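Local coordinates for protein endonuclease II (Enterobacteria phage t4, PDB 2WSH) that nicks and cleaves cytosine-containing double-stranded DNA at specific sequences, degrading host DNA so that its nucleotides can be reused for phage DNA synthesis, at residues Y44-D50 with S95-A101; E51-I55 with F132-N137; R102-L107 with I118-E124. The protein carries 1 engineered substitution. One frame throughout, in Å; residues are numbered along the deposited sequence. Where two conformers were deposited one is given.

All three contacts hold the antiparallel sheet of the GIY-YIG domain, and each mixes buried and partly exposed residues. Contact 1 lies nearest the centre of the chain: two strands pair backbone to backbone, with an apolar face on one side and charges at the far end. Contact 2, about 10 Å away between centres, pins the neighbouring strand 51-58 to a loop after helix 121-132, where an asparagine amide, rather than another strand, takes backbone groups of 51-55. The two share a phosphate, met by Tyr44 in one and Tyr54 in the other. Contact 3, about 21 Å from contact 1 between centres, continues strand 97-111 outward to the subunit interfaces, where a bidentate salt bridge joins the hairpin bonds.

Contact 1 (Y44-D50 with S95-A101); sequences YAIAIND and SKVEFYA. With PO4 (phosphate ion), chain E.
Ile46 and Phe99 stand side by side as a non-hydrogen-bonded pair where strands 42-48 and 97-111 run antiparallel in the sheet of the GIY-YIG nuclease domain. The axes of 44-48 and 97-101 make an angle of 158°. Side chains on this face lie alongside one another: Ile46 CG1 comes to 3.4 Å from Phe99 CE1, and Ile46 CD1 continues beside the same ring carbon. Tyr44 CD1 meets Phe99 CD1 at 3.9 Å, near the plane of the phenylalanine ring and at its edge. At the other end Ile48 is bent at chi2 (-67°), which brings its CD1 within 3.5 Å of Val97 CG2. The reverse face carries Ala45 and Ala47, small enough to lie beside Tyr100, whose CE2 is 4.3 Å from Ala47 CB.

Reciprocal N-H to O bonds join Ala45 with Tyr100 and Ala47 with Glu98. Beyond them the pairing changes character. Asn49 N still donates to Lys96 O, but Lys96 N is received by the side-chain Asn49 OD1 at 3.1 Å, an amide standing in for a backbone carbonyl. In one of two Asp50 conformers, Lys96 NZ bridges to Asp50 OD1 at 2.8 Å. That oxygen then lies 3.4 Å from the like-charged Glu98 OE1, to which Lys96 NZ makes only a long bridge; Glu98 OE2 pairs with Lys19.

Outside this shell, helix 61-73 packs on Tyr44, Phe99 and Ala101 through Leu61, Arg64 and Ile65, while Met8 of helix 8-14 touches the alanine face. A bound phosphate ion, probably from the crystallisation liquor, is held by Tyr44, whose phenol also bonds to Tyr68, and by Tyr54, Arg64 and Lys83; its O4 lies at the edge of the Tyr44 ring, near the ring plane, as a hydrogen-bond acceptor for Tyr44 OH.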
loop_
_atom_site.group_PDB
_atom_site.type_symbol
_atom_site.label_atom_id
_atom_site.label_comp_id
_atom_site.label_asym_id
_atom_site.label_seq_id
_atom_site.Cartn_x
_atom_site.Cartn_y
_atom_site.Cartn_z
ATOM N N TYR A 44 -0.947 6.820 -20.639
ATOM C CA TYR A 44 -1.256 6.627 -22.045
ATOM C C TYR A 44 -0.004 6.631 -22.901
ATOM O O TYR A 44 1.020 7.196 -22.526
ATOM C CB TYR A 44 -2.312 7.619 -22.545
ATOM C CG TYR A 44 -1.872 9.059 -22.706
ATOM C CD1 TYR A 44 -1.412 9.528 -23.929
ATOM C CD2 TYR A 44 -1.962 9.957 -21.650
ATOM C CE1 TYR A 44 -1.035 10.846 -24.097
ATOM C CE2 TYR A 44 -1.580 11.281 -21.807
ATOM C CZ TYR A 44 -1.121 11.715 -23.035
ATOM O OH TYR A 44 -0.745 13.023 -23.208
ATOM N N ALA A 45 -0.088 5.963 -24.040
ATOM C CA ALA A 45 1.046 5.848 -24.931
ATOM C C ALA A 45 0.618 6.287 -26.318
ATOM O O ALA A 45 -0.446 5.903 -26.802
ATOM C CB ALA A 45 1.557 4.414 -24.957
ATOM N N ILE A 46 1.438 7.117 -26.946
ATOM C CA ILE A 46 1.206 7.488 -28.326
ATOM C C ILE A 46 2.138 6.666 -29.193
ATOM O O ILE A 46 3.337 6.588 -28.916
ATOM C CB ILE A 46 1.462 8.985 -28.561
ATOM C CG1 ILE A 46 0.616 9.819 -27.601
ATOM C CG2 ILE A 46 1.166 9.358 -30.012
ATOM C CD1 ILE A 46 0.694 11.310 -27.860
ATOM N N ALA A 47 1.579 6.044 -30.229
ATOM C CA ALA A 47 2.354 5.211 -31.142
ATOM C C ALA A 47 2.193 5.690 -32.573
ATOM O O ALA A 47 1.083 5.970 -33.023
ATOM C CB ALA A 47 1.929 3.751 -31.029
ATOM N N ILE A 48 3.315 5.793 -33.276
ATOM C CA ILE A 48 3.334 6.211 -34.670
ATOM C C ILE A 48 3.934 5.077 -35.492
ATOM O O ILE A 48 5.086 4.692 -35.285
ATOM C CB ILE A 48 4.178 7.489 -34.868
ATOM C CG1 ILE A 48 3.729 8.596 -33.908
ATOM C CG2 ILE A 48 4.083 7.975 -36.303
ATOM C CD1 ILE A 48 2.339 9.135 -34.192
ATOM N N ASN A 49 3.147 4.539 -36.414
ATOM C CA ASN A 49 3.564 3.365 -37.163
ATOM C C ASN A 49 3.991 2.242 -36.214
ATOM O O ASN A 49 5.004 1.576 -36.430
ATOM C CB ASN A 49 4.674 3.733 -38.147
ATOM C CG ASN A 49 4.235 4.804 -39.131
ATOM O OD1 ASN A 49 3.071 4.849 -39.531
ATOM N ND2 ASN A 49 5.160 5.674 -39.519
ATOM N N ASP A 50 3.219 2.075 -35.142
ATOM C CA ASP A 50 3.436 1.010 -34.162
ATOM C C ASP A 50 4.635 1.243 -33.241
ATOM O O ASP A 50 5.014 0.356 -32.479
ATOM C CB ASP A 50 3.573 -0.344 -34.864
ATOM C CG ASP A 50 2.341 -0.712 -35.663
ATOM O OD1 ASP A 50 1.226 -0.636 -35.104
ATOM O OD2 ASP A 50 2.488 -1.077 -36.847
ATOM N N SER A 95 1.109 8.697 -41.763
ATOM C CA SER A 95 1.428 7.670 -40.776
ATOM C C SER A 95 0.217 7.280 -39.937
ATOM O O SER A 95 -0.786 7.994 -39.909
ATOM C CB SER A 95 2.557 8.149 -39.866
ATOM O OG SER A 95 3.741 8.374 -40.609
ATOM N N LYS A 96 0.319 6.142 -39.257
ATOM C CA LYS A 96 -0.738 5.682 -38.363
ATOM C C LYS A 96 -0.482 6.190 -36.949
ATOM O O LYS A 96 0.611 6.017 -36.420
ATOM C CB LYS A 96 -0.794 4.156 -38.350
ATOM C CG LYS A 96 -2.027 3.595 -37.657
ATOM C CD LYS A 96 -1.745 2.238 -37.036
ATOM C CE LYS A 96 -0.929 1.359 -37.968
ATOM N NZ LYS A 96 -0.405 0.147 -37.274
ATOM N N VAL A 97 -1.492 6.804 -36.337
ATOM C CA VAL A 97 -1.340 7.399 -35.009
ATOM C C VAL A 97 -2.293 6.760 -34.010
ATOM O O VAL A 97 -3.513 6.914 -34.115
ATOM C CB VAL A 97 -1.611 8.919 -35.034
ATOM C CG1 VAL A 97 -1.497 9.502 -33.627
ATOM C CG2 VAL A 97 -0.663 9.622 -35.996
ATOM N N GLU A 98 -1.734 6.056 -33.031
ATOM C CA GLU A 98 -2.541 5.309 -32.076
ATOM C C GLU A 98 -2.293 5.731 -30.635
ATOM O O GLU A 98 -1.180 6.104 -30.264
ATOM C CB GLU A 98 -2.269 3.808 -32.215
ATOM C CG GLU A 98 -2.623 3.237 -33.576
ATOM C CD GLU A 98 -2.189 1.793 -33.726
ATOM O OE1 GLU A 98 -0.976 1.517 -33.601
ATOM O OE2 GLU A 98 -3.058 0.932 -33.974
ATOM N N PHE A 99 -3.347 5.674 -29.833
ATOM C CA PHE A 99 -3.244 5.879 -28.399
ATOM C C PHE A 99 -3.560 4.581 -27.670
ATOM O O PHE A 99 -4.572 3.937 -27.950
ATOM C CB PHE A 99 -4.222 6.965 -27.949
ATOM C CG PHE A 99 -3.814 8.348 -28.349
ATOM C CD1 PHE A 99 -3.145 9.168 -27.458
ATOM C CD2 PHE A 99 -4.093 8.829 -29.617
ATOM C CE1 PHE A 99 -2.766 10.447 -27.823
ATOM C CE2 PHE A 99 -3.711 10.103 -29.987
ATOM C CZ PHE A 99 -3.047 10.912 -29.089
ATOM N N TYR A 100 -2.685 4.203 -26.744
ATOM C CA TYR A 100 -2.923 3.071 -25.858
ATOM C C TYR A 100 -3.102 3.576 -24.432
ATOM O O TYR A 100 -2.597 4.638 -24.076
ATOM C CB TYR A 100 -1.744 2.103 -25.897
ATOM C CG TYR A 100 -1.641 1.282 -27.160
ATOM C CD1 TYR A 100 -1.899 -0.084 -27.144
ATOM C CD2 TYR A 100 -1.276 1.867 -28.366
ATOM C CE1 TYR A 100 -1.799 -0.844 -28.295
ATOM C CE2 TYR A 100 -1.176 1.116 -29.523
ATOM C CZ TYR A 100 -1.439 -0.239 -29.481
ATOM O OH TYR A 100 -1.340 -0.993 -30.627
ATOM N N ALA A 101 -3.808 2.809 -23.611
ATOM C CA ALA A 101 -4.003 3.181 -22.215
ATOM C C ALA A 101 -3.656 2.032 -21.281
ATOM O O ALA A 101 -4.020 0.885 -21.537
ATOM C CB ALA A 101 -5.430 3.633 -21.985
HETATM P P PO4 E . 0.093 15.691 -21.107
HETATM O O1 PO4 E . 1.224 14.691 -21.081
HETATM O O2 PO4 E . -0.289 16.070 -19.695
HETATM O O3 PO4 E . 0.486 16.937 -21.870
HETATM O O4 PO4 E . -1.070 15.029 -21.801
HETATM O O HOH W 1 0.775 3.494 -34.678
#

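Contact 2 (E51-I55 with F132-N137); sequences ELVYI and FNPPWN. With PO4 (phosphate ion), chain E.
Ile55 N donates to Asn137 OD1 at 2.9 Å, in the amide plane and on a lone pair, with an N-H...O angle of 170°. The other arm of the same amide, Asn137 ND2, returns a bond to Ile55 O at 3.0 Å. One side chain thus grips both backbone polar atoms of Ile55, much as a neighbouring strand would, and these two bonds fix the rotation of the amide. Its plane is only 6° from that of the Tyr54 ring, with ND2 lying 3.2 Å from Tyr54 CE1.

Further along, Trp136 N bonds to Val53 O at 2.9 Å. Pro135 CD also touches this oxygen, at 3.2 Å, within a type I turn from Pro134 to Asn137. Val53 CG2 sits over the face of the six-membered ring of Trp136, 3.4 Å from its centroid, a CH-pi contact. Leu52 CD2 meets Phe132 CD2 at 3.6 Å, and Ile55 CG1 rests on Pro134.

Opposite Ile46 the strand carries two residues, Val53 and Tyr54, a classic beta bulge that leads into the YIG motif. Tyr54, its CG trans to N (chi1 -176°), extends its hydroxyl to hydrogen-bond a bound phosphate ion. The amide clasp at Ile55 and the Trp136 N bond at Val53 hold the backbone on either side of Tyr54, which is consistent with positioning its phosphate-binding hydroxyl.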
loop_
_atom_site.group_PDB
_atom_site.type_symbol
_atom_site.label_atom_id
_atom_site.label_comp_id
_atom_site.label_asym_id
_atom_site.label_seq_id
_atom_site.Cartn_x
_atom_site.Cartn_y
_atom_site.Cartn_z
ATOM N N GLU A 51 5.225 2.433 -33.302
ATOM C CA GLU A 51 6.420 2.720 -32.519
ATOM C C GLU A 51 6.129 3.768 -31.452
ATOM O O GLU A 51 5.557 4.820 -31.738
ATOM C CB GLU A 51 7.580 3.137 -33.424
ATOM C CG GLU A 51 7.952 2.063 -34.441
ATOM C CD GLU A 51 9.155 2.429 -35.290
ATOM O OE1 GLU A 51 10.088 3.074 -34.765
ATOM O OE2 GLU A 51 9.168 2.064 -36.485
ATOM N N LEU A 52 6.505 3.457 -30.216
ATOM C CA LEU A 52 6.247 4.329 -29.080
ATOM C C LEU A 52 6.976 5.661 -29.237
ATOM O O LEU A 52 8.193 5.687 -29.403
ATOM C CB LEU A 52 6.706 3.647 -27.791
ATOM C CG LEU A 52 6.493 4.396 -26.475
ATOM C CD1 LEU A 52 5.011 4.526 -26.187
ATOM C CD2 LEU A 52 7.199 3.680 -25.333
ATOM N N VAL A 53 6.233 6.763 -29.178
ATOM C CA VAL A 53 6.856 8.081 -29.244
ATOM C C VAL A 53 6.663 8.900 -27.971
ATOM O O VAL A 53 7.395 9.856 -27.729
ATOM C CB VAL A 53 6.373 8.896 -30.461
ATOM C CG1 VAL A 53 6.687 8.154 -31.747
ATOM C CG2 VAL A 53 4.879 9.204 -30.354
ATOM N N TYR A 54 5.687 8.527 -27.150
ATOM C CA TYR A 54 5.362 9.345 -25.986
ATOM C C TYR A 54 4.617 8.592 -24.892
ATOM O O TYR A 54 3.705 7.816 -25.166
ATOM C CB TYR A 54 4.531 10.556 -26.416
ATOM C CG TYR A 54 4.215 11.522 -25.292
ATOM C CD1 TYR A 54 5.189 12.381 -24.798
ATOM C CD2 TYR A 54 2.942 11.581 -24.734
ATOM C CE1 TYR A 54 4.906 13.271 -23.776
ATOM C CE2 TYR A 54 2.648 12.468 -23.711
ATOM C CZ TYR A 54 3.636 13.309 -23.237
ATOM O OH TYR A 54 3.359 14.198 -22.223
ATOM N N ILE A 55 5.016 8.843 -23.651
ATOM C CA ILE A 55 4.303 8.337 -22.486
ATOM C C ILE A 55 3.731 9.517 -21.714
ATOM O O ILE A 55 4.470 10.408 -21.294
ATOM C CB ILE A 55 5.233 7.551 -21.544
ATOM C CG1 ILE A 55 5.626 6.212 -22.165
ATOM C CG2 ILE A 55 4.556 7.320 -20.193
ATOM C CD1 ILE A 55 4.501 5.203 -22.188
ATOM N N PHE A 132 11.945 3.670 -21.519
ATOM C CA PHE A 132 11.885 3.700 -22.980
ATOM C C PHE A 132 12.509 4.941 -23.620
ATOM O O PHE A 132 12.788 4.944 -24.818
ATOM C CB PHE A 132 10.437 3.557 -23.458
ATOM C CG PHE A 132 9.792 2.265 -23.058
ATOM C CD1 PHE A 132 10.341 1.054 -23.446
ATOM C CD2 PHE A 132 8.627 2.259 -22.309
ATOM C CE1 PHE A 132 9.747 -0.142 -23.084
ATOM C CE2 PHE A 132 8.026 1.069 -21.944
ATOM C CZ PHE A 132 8.589 -0.134 -22.330
ATOM N N ASN A 133 12.721 5.993 -22.835
ATOM C CA ASN A 133 13.172 7.264 -23.399
ATOM C C ASN A 133 12.385 7.630 -24.656
ATOM O O ASN A 133 12.979 7.842 -25.715
ATOM C CB ASN A 133 14.660 7.203 -23.754
ATOM C CG ASN A 133 15.546 6.988 -22.545
ATOM O OD1 ASN A 133 15.602 7.825 -21.640
ATOM N ND2 ASN A 133 16.253 5.863 -22.526
ATOM N N PRO A 134 11.049 7.702 -24.551
ATOM C CA PRO A 134 10.281 8.041 -25.753
ATOM C C PRO A 134 10.733 9.395 -26.292
ATOM O O PRO A 134 11.037 10.285 -25.505
ATOM C CB PRO A 134 8.836 8.116 -25.245
ATOM C CG PRO A 134 8.843 7.401 -23.922
ATOM C CD PRO A 134 10.201 7.628 -23.351
ATOM N N PRO A 135 10.779 9.544 -27.624
ATOM C CA PRO A 135 11.333 10.725 -28.299
ATOM C C PRO A 135 10.640 12.025 -27.901
ATOM O O PRO A 135 11.293 13.063 -27.765
ATOM C CB PRO A 135 11.066 10.434 -29.781
ATOM C CG PRO A 135 10.907 8.956 -29.858
ATOM C CD PRO A 135 10.238 8.569 -28.583
ATOM N N TRP A 136 9.327 11.969 -27.719
ATOM C CA TRP A 136 8.541 13.175 -27.474
ATOM C C TRP A 136 8.530 13.604 -26.013
ATOM O O TRP A 136 7.980 14.650 -25.679
ATOM C CB TRP A 136 7.107 12.967 -27.948
ATOM C CG TRP A 136 6.995 12.784 -29.416
ATOM C CD1 TRP A 136 8.020 12.653 -30.310
ATOM C CD2 TRP A 136 5.786 12.674 -30.167
ATOM N NE1 TRP A 136 7.519 12.488 -31.578
ATOM C CE2 TRP A 136 6.149 12.495 -31.518
ATOM C CE3 TRP A 136 4.429 12.726 -29.831
ATOM C CZ2 TRP A 136 5.205 12.358 -32.532
ATOM C CZ3 TRP A 136 3.493 12.591 -30.839
ATOM C CH2 TRP A 136 3.887 12.411 -32.174
ATOM N N ASN A 137 9.121 12.791 -25.146
ATOM C CA ASN A 137 9.215 13.130 -23.733
ATOM C C ASN A 137 10.459 13.963 -23.449
ATOM O O ASN A 137 11.575 13.446 -23.469
ATOM C CB ASN A 137 9.231 11.865 -22.877
ATOM C CG ASN A 137 7.860 11.227 -22.760
ATOM O OD1 ASN A 137 7.534 10.285 -23.486
ATOM N ND2 ASN A 137 7.041 11.752 -21.858
HETATM P P PO4 E . 0.093 15.691 -21.107
HETATM O O1 PO4 E . 1.224 14.691 -21.081
HETATM O O2 PO4 E . -0.289 16.070 -19.695
HETATM O O3 PO4 E . 0.486 16.937 -21.870
HETATM O O4 PO4 E . -1.070 15.029 -21.801
#

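Contact 3 (R102-L107 with I118-E124); sequences RQCFNL and IATIDLE
Thr120 meets Phe105 with each atom of its side chain. Its CB lies 3.7 Å from Phe105 O. From there OG1, set between the backbone N and carbonyl carbon (chi1 63°), accepts Phe105 N at 3.1 Å and touches Cys104 CB. The other branch, CG2, stands over one face of the Phe105 ring, 3.7 Å from the centroid and 14° off the normal, a CH-pi contact. Thr120 N completes the embrace by donating to Phe105 O at 3.0 Å.

Past this point Leu107 and Ile118 exchange both backbone bonds as a hydrogen-bonded pair, Leu107 CB meeting Ile118 CG2. On the other flank Arg102 grips Glu124 side-on: NE reaches OE1 at 2.7 Å and NH2 reaches OE2 at 2.8 Å, both on syn sides and close to the guanidinium plane. Cys104 lies between them, its CB 3.4 Å from Ile121 CG2, closer than carbons normally pack. Arg102 NH1 has further partners in Tyr15 O and Glu112 of the third subunit.

The arrangement is a beta hairpin whose second strand is followed by helix 121-132; Asn106 and Leu107 also pair with a strand of the second subunit, carrying the sheet into that subunit.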
loop_
_atom_site.group_PDB
_atom_site.type_symbol
_atom_site.label_atom_id
_atom_site.label_comp_id
_atom_site.label_asym_id
_atom_site.label_seq_id
_atom_site.Cartn_x
_atom_site.Cartn_y
_atom_site.Cartn_z
ATOM N N ARG A 102 -2.956 2.351 -20.197
ATOM C CA ARG A 102 -2.671 1.385 -19.144
ATOM C C ARG A 102 -3.346 1.837 -17.857
ATOM O O ARG A 102 -2.986 2.865 -17.287
ATOM C CB ARG A 102 -1.165 1.236 -18.934
ATOM C CG ARG A 102 -0.785 0.527 -17.638
ATOM C CD ARG A 102 0.730 0.371 -17.511
ATOM N NE ARG A 102 1.140 0.049 -16.146
ATOM C CZ ARG A 102 1.347 -1.184 -15.690
ATOM N NH1 ARG A 102 1.198 -2.229 -16.494
ATOM N NH2 ARG A 102 1.714 -1.369 -14.430
ATOM N N GLN A 103 -4.339 1.077 -17.409
ATOM C CA GLN A 103 -5.138 1.488 -16.256
ATOM C C GLN A 103 -4.324 1.497 -14.970
ATOM O O GLN A 103 -3.705 0.498 -14.607
ATOM C CB GLN A 103 -6.365 0.591 -16.092
ATOM C CG GLN A 103 -7.325 1.054 -14.998
ATOM C CD GLN A 103 -7.949 2.406 -15.291
ATOM O OE1 GLN A 103 -8.682 2.567 -16.267
ATOM N NE2 GLN A 103 -7.673 3.384 -14.436
ATOM N N CYS A 104 -4.323 2.636 -14.289
ATOM C CA CYS A 104 -3.674 2.743 -12.989
ATOM C C CYS A 104 -4.731 2.930 -11.902
ATOM O O CYS A 104 -5.921 3.016 -12.195
ATOM C CB CYS A 104 -2.665 3.894 -12.975
ATOM S SG CYS A 104 -1.155 3.591 -13.947
ATOM N N PHE A 105 -4.296 2.998 -10.649
ATOM C CA PHE A 105 -5.230 3.053 -9.534
ATOM C C PHE A 105 -4.745 4.004 -8.451
ATOM O O PHE A 105 -3.777 4.743 -8.642
ATOM C CB PHE A 105 -5.415 1.656 -8.944
ATOM C CG PHE A 105 -4.136 1.029 -8.483
ATOM C CD1 PHE A 105 -3.790 1.037 -7.143
ATOM C CD2 PHE A 105 -3.266 0.456 -9.393
ATOM C CE1 PHE A 105 -2.609 0.472 -6.717
ATOM C CE2 PHE A 105 -2.083 -0.112 -8.973
ATOM C CZ PHE A 105 -1.755 -0.102 -7.633
ATOM N N ASN A 106 -5.419 3.979 -7.308
ATOM C CA ASN A 106 -5.049 4.837 -6.190
ATOM C C ASN A 106 -4.738 4.063 -4.916
ATOM O O ASN A 106 -5.339 3.026 -4.642
ATOM C CB ASN A 106 -6.143 5.873 -5.937
ATOM C CG ASN A 106 -6.220 6.909 -7.040
ATOM O OD1 ASN A 106 -5.442 7.862 -7.066
ATOM N ND2 ASN A 106 -7.155 6.723 -7.961
ATOM N N LEU A 107 -3.783 4.570 -4.148
ATOM C CA LEU A 107 -3.432 3.979 -2.867
ATOM C C LEU A 107 -3.587 5.024 -1.772
ATOM O O LEU A 107 -3.171 6.172 -1.929
ATOM C CB LEU A 107 -1.999 3.447 -2.899
ATOM C CG LEU A 107 -1.773 2.246 -3.816
ATOM C CD1 LEU A 107 -0.288 2.034 -4.074
ATOM C CD2 LEU A 107 -2.393 1.006 -3.204
ATOM N N ILE A 118 -1.853 8.443 -3.033
ATOM C CA ILE A 118 -1.024 8.517 -4.232
ATOM C C ILE A 118 -1.725 7.892 -5.436
ATOM O O ILE A 118 -2.237 6.774 -5.358
ATOM C CB ILE A 118 0.334 7.822 -4.034
ATOM C CG1 ILE A 118 1.190 7.949 -5.298
ATOM C CG2 ILE A 118 0.146 6.359 -3.689
ATOM C CD1 ILE A 118 1.529 9.376 -5.665
ATOM N N ALA A 119 -1.766 8.627 -6.543
ATOM C CA ALA A 119 -2.205 8.067 -7.811
ATOM C C ALA A 119 -0.990 7.402 -8.435
ATOM O O ALA A 119 0.048 8.040 -8.606
ATOM C CB ALA A 119 -2.744 9.160 -8.719
ATOM N N THR A 120 -1.107 6.120 -8.764
ATOM C CA THR A 120 0.053 5.372 -9.236
ATOM C C THR A 120 0.579 5.861 -10.588
ATOM O O THR A 120 1.729 5.599 -10.931
ATOM C CB THR A 120 -0.210 3.852 -9.296
ATOM O OG1 THR A 120 -1.244 3.579 -10.247
ATOM C CG2 THR A 120 -0.619 3.326 -7.928
ATOM N N ILE A 121 -0.247 6.565 -11.359
ATOM C CA ILE A 121 0.260 7.175 -12.588
ATOM C C ILE A 121 1.445 8.077 -12.256
ATOM O O ILE A 121 2.393 8.174 -13.031
ATOM C CB ILE A 121 -0.803 8.002 -13.342
ATOM C CG1 ILE A 121 -1.417 9.061 -12.421
ATOM C CG2 ILE A 121 -1.878 7.095 -13.921
ATOM C CD1 ILE A 121 -2.259 10.087 -13.151
ATOM N N ASP A 122 1.386 8.725 -11.097
ATOM C CA ASP A 122 2.459 9.614 -10.663
ATOM C C ASP A 122 3.748 8.848 -10.404
ATOM O O ASP A 122 4.843 9.402 -10.517
ATOM C CB ASP A 122 2.046 10.388 -9.412
ATOM C CG ASP A 122 1.095 11.520 -9.720
ATOM O OD1 ASP A 122 0.979 11.892 -10.906
ATOM O OD2 ASP A 122 0.465 12.040 -8.776
ATOM N N LEU A 123 3.609 7.572 -10.062
ATOM C CA LEU A 123 4.755 6.705 -9.802
ATOM C C LEU A 123 5.273 6.037 -11.072
ATOM O O LEU A 123 6.468 5.788 -11.207
ATOM C CB LEU A 123 4.377 5.609 -8.807
ATOM C CG LEU A 123 4.052 5.997 -7.367
ATOM C CD1 LEU A 123 3.658 4.752 -6.580
ATOM C CD2 LEU A 123 5.237 6.697 -6.725
ATOM N N GLU A 124 4.362 5.731 -11.991
ATOM C CA GLU A 124 4.701 4.917 -13.152
ATOM C C GLU A 124 5.273 5.717 -14.320
ATOM O O GLU A 124 6.200 5.266 -14.991
ATOM C CB GLU A 124 3.486 4.108 -13.611
ATOM C CG GLU A 124 3.109 2.974 -12.671
ATOM C CD GLU A 124 2.269 1.910 -13.348
ATOM O OE1 GLU A 124 1.896 2.103 -14.524
ATOM O OE2 GLU A 124 1.985 0.879 -12.706
#